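Long-range contact in peroxisomal acyl-CoA oxidase 1A (Solanum lycopersicum, PDB 2FON), which probably oxidises acyl-CoA thioesters with its FAD cofactor in peroxisomal fatty-acid beta-oxidation: residues B[475-487]-B[504-516]. Numbering follows the deposited sequence.
Sequences SYMGRIEHLMQCR and EAFEARSARMSVA
The backbone oxygen O of Leu483 receives two N-H groups of Arg512: NE at 2.6 Å, the oxygen lying close to the guanidinium plane and the donor tilted 15° from the carbonyl plane, and NH2 by a weaker, more bent bond. Met484 O lies over one guanidinium face, at an angle too poor for a hydrogen bond, while NH1 makes a weak bond to Thr593 O. An alanine in place of Arg512 removes both donors and would probably leave the Leu483 carbonyl without its mates and the turn after helix 480-483 less firmly held. Leu483 itself is a knob in the hole formed by Glu504, Glu507, Ala508 and Ala511, its CD2 3.8 Å from CB of Glu507. Beside it Met484 meets Val515 tip to tip, CE to CG1 at 3.7 Å, through its folded side chain. Just before helix 480-483, Arg479 NH2 forms a salt bridge with Glu507 OE2 at 2.5 Å, the guanidinium and carboxylate planes 51° apart. Tyr476 OH and Ser510 OG share a hydrogen bond of 2.7 Å, and His545 of helix 535-558 bonds to the same phenol oxygen. Glu504 CG stands anti to its backbone N (chi1 -171°), sending the carboxylate out to the edge of the His482 ring, with OE2 3.4 Å from CE1; its OE1 bonds to Tyr595. Far from the flavin, a single knob-into-hole, with polar contacts on its flanks, sets the short helix 480-483 against the long helix 499-521, within the helical C-terminal part of the acyl-CoA oxidase fold.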
# COMPACT_ATOMS: atom_id res chain seq x y z
N SER B 475 -1.59 32.01 -12.20
CA SER B 475 -1.79 33.44 -12.16
C SER B 475 -1.47 34.00 -10.74
O SER B 475 -1.07 35.15 -10.59
CB SER B 475 -3.17 33.81 -12.66
OG SER B 475 -3.96 34.23 -11.58
N TYR B 476 -1.61 33.18 -9.71
CA TYR B 476 -1.17 33.60 -8.38
C TYR B 476 0.29 34.03 -8.31
O TYR B 476 0.60 34.96 -7.59
CB TYR B 476 -1.46 32.55 -7.33
CG TYR B 476 -0.59 31.30 -7.38
CD1 TYR B 476 0.53 31.18 -6.56
CD2 TYR B 476 -0.91 30.22 -8.21
CE1 TYR B 476 1.30 30.04 -6.56
CE2 TYR B 476 -0.14 29.09 -8.23
CZ TYR B 476 0.97 29.00 -7.39
OH TYR B 476 1.77 27.86 -7.40
N MET B 477 1.18 33.41 -9.08
CA MET B 477 2.59 33.80 -9.02
C MET B 477 2.88 35.22 -9.51
O MET B 477 4.00 35.74 -9.33
CB MET B 477 3.43 32.83 -9.80
CG MET B 477 3.26 31.43 -9.30
SD MET B 477 4.91 30.83 -9.03
CE MET B 477 4.61 29.18 -8.37
N GLY B 478 1.87 35.84 -10.12
CA GLY B 478 1.98 37.24 -10.46
C GLY B 478 1.81 38.11 -9.23
O GLY B 478 1.95 39.32 -9.31
N ARG B 479 1.49 37.52 -8.08
CA ARG B 479 1.27 38.32 -6.87
C ARG B 479 2.21 37.93 -5.74
O ARG B 479 1.80 37.95 -4.59
CB ARG B 479 -0.21 38.29 -6.42
CG ARG B 479 -1.24 38.37 -7.56
CD ARG B 479 -2.71 38.44 -7.14
NE ARG B 479 -3.13 37.33 -6.28
CZ ARG B 479 -3.58 36.14 -6.69
NH1 ARG B 479 -3.69 35.85 -7.98
NH2 ARG B 479 -3.93 35.24 -5.80
N ILE B 480 3.47 37.60 -6.06
CA ILE B 480 4.46 37.19 -5.04
C ILE B 480 4.82 38.29 -4.03
O ILE B 480 4.81 38.00 -2.84
CB ILE B 480 5.74 36.56 -5.65
N GLU B 481 5.13 39.52 -4.47
CA GLU B 481 5.56 40.55 -3.51
C GLU B 481 4.67 40.48 -2.27
O GLU B 481 5.17 40.44 -1.14
CB GLU B 481 5.52 41.98 -4.11
N HIS B 482 3.37 40.40 -2.52
CA HIS B 482 2.35 40.28 -1.49
C HIS B 482 2.42 38.93 -0.76
O HIS B 482 2.61 38.88 0.47
CB HIS B 482 0.99 40.48 -2.15
CG HIS B 482 -0.15 40.25 -1.22
ND1 HIS B 482 -0.83 39.05 -1.16
CD2 HIS B 482 -0.73 41.05 -0.30
CE1 HIS B 482 -1.78 39.13 -0.25
NE2 HIS B 482 -1.74 40.33 0.28
N LEU B 483 2.25 37.84 -1.50
CA LEU B 483 2.26 36.52 -0.92
C LEU B 483 3.52 36.20 -0.07
O LEU B 483 3.46 35.40 0.88
CB LEU B 483 2.03 35.49 -2.02
CG LEU B 483 0.63 35.40 -2.63
CD1 LEU B 483 0.61 34.58 -3.86
CD2 LEU B 483 -0.40 34.84 -1.67
N MET B 484 4.65 36.82 -0.39
CA MET B 484 5.88 36.67 0.39
C MET B 484 5.78 37.27 1.79
O MET B 484 6.51 36.87 2.69
CB MET B 484 7.07 37.33 -0.30
CG MET B 484 7.60 36.64 -1.52
SD MET B 484 8.01 34.95 -1.10
CE MET B 484 9.57 35.16 -0.21
N GLN B 485 4.89 38.24 1.96
CA GLN B 485 4.91 39.00 3.20
C GLN B 485 3.58 39.04 4.00
O GLN B 485 3.49 39.69 5.04
CB GLN B 485 5.44 40.42 2.93
CG GLN B 485 4.63 41.22 1.93
CD GLN B 485 3.36 41.87 2.51
OE1 GLN B 485 3.42 42.81 3.34
NE2 GLN B 485 2.20 41.40 2.05
N CYS B 486 2.54 38.37 3.52
CA CYS B 486 1.30 38.35 4.28
C CYS B 486 1.34 37.38 5.49
O CYS B 486 2.30 36.64 5.72
CB CYS B 486 0.07 38.13 3.37
SG CYS B 486 0.10 36.74 2.18
N ARG B 487 0.29 37.45 6.29
CA ARG B 487 0.15 36.64 7.45
C ARG B 487 -1.31 36.27 7.35
O ARG B 487 -2.13 37.11 7.00
CB ARG B 487 0.38 37.47 8.74
CG ARG B 487 1.75 38.14 8.87
CD ARG B 487 2.66 37.56 9.96
NE ARG B 487 4.09 37.77 9.66
CZ ARG B 487 4.93 36.80 9.26
NH1 ARG B 487 4.47 35.56 9.11
NH2 ARG B 487 6.21 37.06 8.99
N GLU B 504 -5.92 31.89 0.12
CA GLU B 504 -4.71 32.65 0.29
C GLU B 504 -3.67 31.80 0.98
O GLU B 504 -2.50 31.86 0.61
CB GLU B 504 -4.93 33.92 1.05
CG GLU B 504 -3.71 34.75 1.00
CD GLU B 504 -3.84 36.04 1.77
OE1 GLU B 504 -3.69 36.01 3.02
OE2 GLU B 504 -4.07 37.09 1.13
N ALA B 505 -4.10 31.02 1.97
CA ALA B 505 -3.17 30.21 2.73
C ALA B 505 -2.45 29.20 1.83
O ALA B 505 -1.26 28.95 2.02
CB ALA B 505 -3.86 29.51 3.87
N PHE B 506 -3.16 28.65 0.83
CA PHE B 506 -2.53 27.72 -0.08
C PHE B 506 -1.64 28.39 -1.13
O PHE B 506 -0.61 27.84 -1.56
CB PHE B 506 -3.59 26.86 -0.74
CG PHE B 506 -3.97 25.66 0.07
CD1 PHE B 506 -4.93 25.76 1.07
CD2 PHE B 506 -3.33 24.46 -0.13
CE1 PHE B 506 -5.24 24.67 1.86
CE2 PHE B 506 -3.64 23.36 0.65
CZ PHE B 506 -4.60 23.47 1.64
N GLU B 507 -2.06 29.59 -1.53
CA GLU B 507 -1.32 30.42 -2.47
C GLU B 507 -0.00 30.83 -1.86
O GLU B 507 1.05 30.68 -2.47
CB GLU B 507 -2.15 31.63 -2.86
CG GLU B 507 -3.26 31.31 -3.87
CD GLU B 507 -4.04 32.54 -4.38
OE1 GLU B 507 -4.76 32.39 -5.38
OE2 GLU B 507 -3.96 33.66 -3.81
N ALA B 508 -0.06 31.31 -0.61
CA ALA B 508 1.14 31.78 0.08
C ALA B 508 2.15 30.65 0.17
O ALA B 508 3.27 30.74 -0.33
CB ALA B 508 0.79 32.30 1.46
N ARG B 509 1.71 29.56 0.79
CA ARG B 509 2.51 28.38 0.92
C ARG B 509 3.25 28.01 -0.38
O ARG B 509 4.47 27.76 -0.37
CB ARG B 509 1.62 27.23 1.34
CG ARG B 509 2.37 25.90 1.38
CD ARG B 509 1.47 24.81 0.96
NE ARG B 509 2.01 23.50 1.24
CZ ARG B 509 1.41 22.39 0.81
NH1 ARG B 509 0.27 22.50 0.12
NH2 ARG B 509 1.94 21.19 1.04
N SER B 510 2.51 27.97 -1.48
CA SER B 510 3.08 27.52 -2.73
C SER B 510 4.07 28.56 -3.27
O SER B 510 5.23 28.23 -3.58
CB SER B 510 1.96 27.19 -3.72
OG SER B 510 2.51 26.90 -5.00
N ALA B 511 3.64 29.81 -3.32
CA ALA B 511 4.54 30.90 -3.71
C ALA B 511 5.79 30.81 -2.88
O ALA B 511 6.88 30.71 -3.40
CB ALA B 511 3.88 32.25 -3.54
N ARG B 512 5.62 30.82 -1.57
CA ARG B 512 6.79 30.79 -0.72
C ARG B 512 7.66 29.58 -1.04
O ARG B 512 8.84 29.73 -1.26
CB ARG B 512 6.41 30.85 0.73
CG ARG B 512 6.05 32.22 1.16
CD ARG B 512 4.87 32.17 2.07
NE ARG B 512 4.41 33.52 2.40
CZ ARG B 512 4.64 34.10 3.57
NH1 ARG B 512 5.31 33.44 4.52
NH2 ARG B 512 4.19 35.34 3.79
N MET B 513 7.07 28.39 -1.15
CA MET B 513 7.90 27.21 -1.40
C MET B 513 8.64 27.25 -2.73
O MET B 513 9.85 26.97 -2.78
CB MET B 513 7.13 25.91 -1.22
CG MET B 513 7.01 25.52 0.22
SD MET B 513 5.79 24.21 0.39
CE MET B 513 6.70 22.76 -0.21
N SER B 514 7.92 27.65 -3.78
CA SER B 514 8.55 27.82 -5.08
C SER B 514 9.62 28.90 -5.09
O SER B 514 10.67 28.70 -5.67
CB SER B 514 7.52 28.09 -6.15
OG SER B 514 6.94 26.86 -6.51
N VAL B 515 9.37 30.02 -4.43
CA VAL B 515 10.38 31.06 -4.33
C VAL B 515 11.64 30.52 -3.67
O VAL B 515 12.74 30.69 -4.16
CB VAL B 515 9.83 32.32 -3.58
CG1 VAL B 515 10.95 33.20 -3.03
CG2 VAL B 515 8.91 33.13 -4.51
N ALA B 516 11.44 29.82 -2.57
CA ALA B 516 12.56 29.24 -1.82
C ALA B 516 13.34 28.27 -2.74
O ALA B 516 14.58 28.23 -2.68
CB ALA B 516 12.05 28.55 -0.50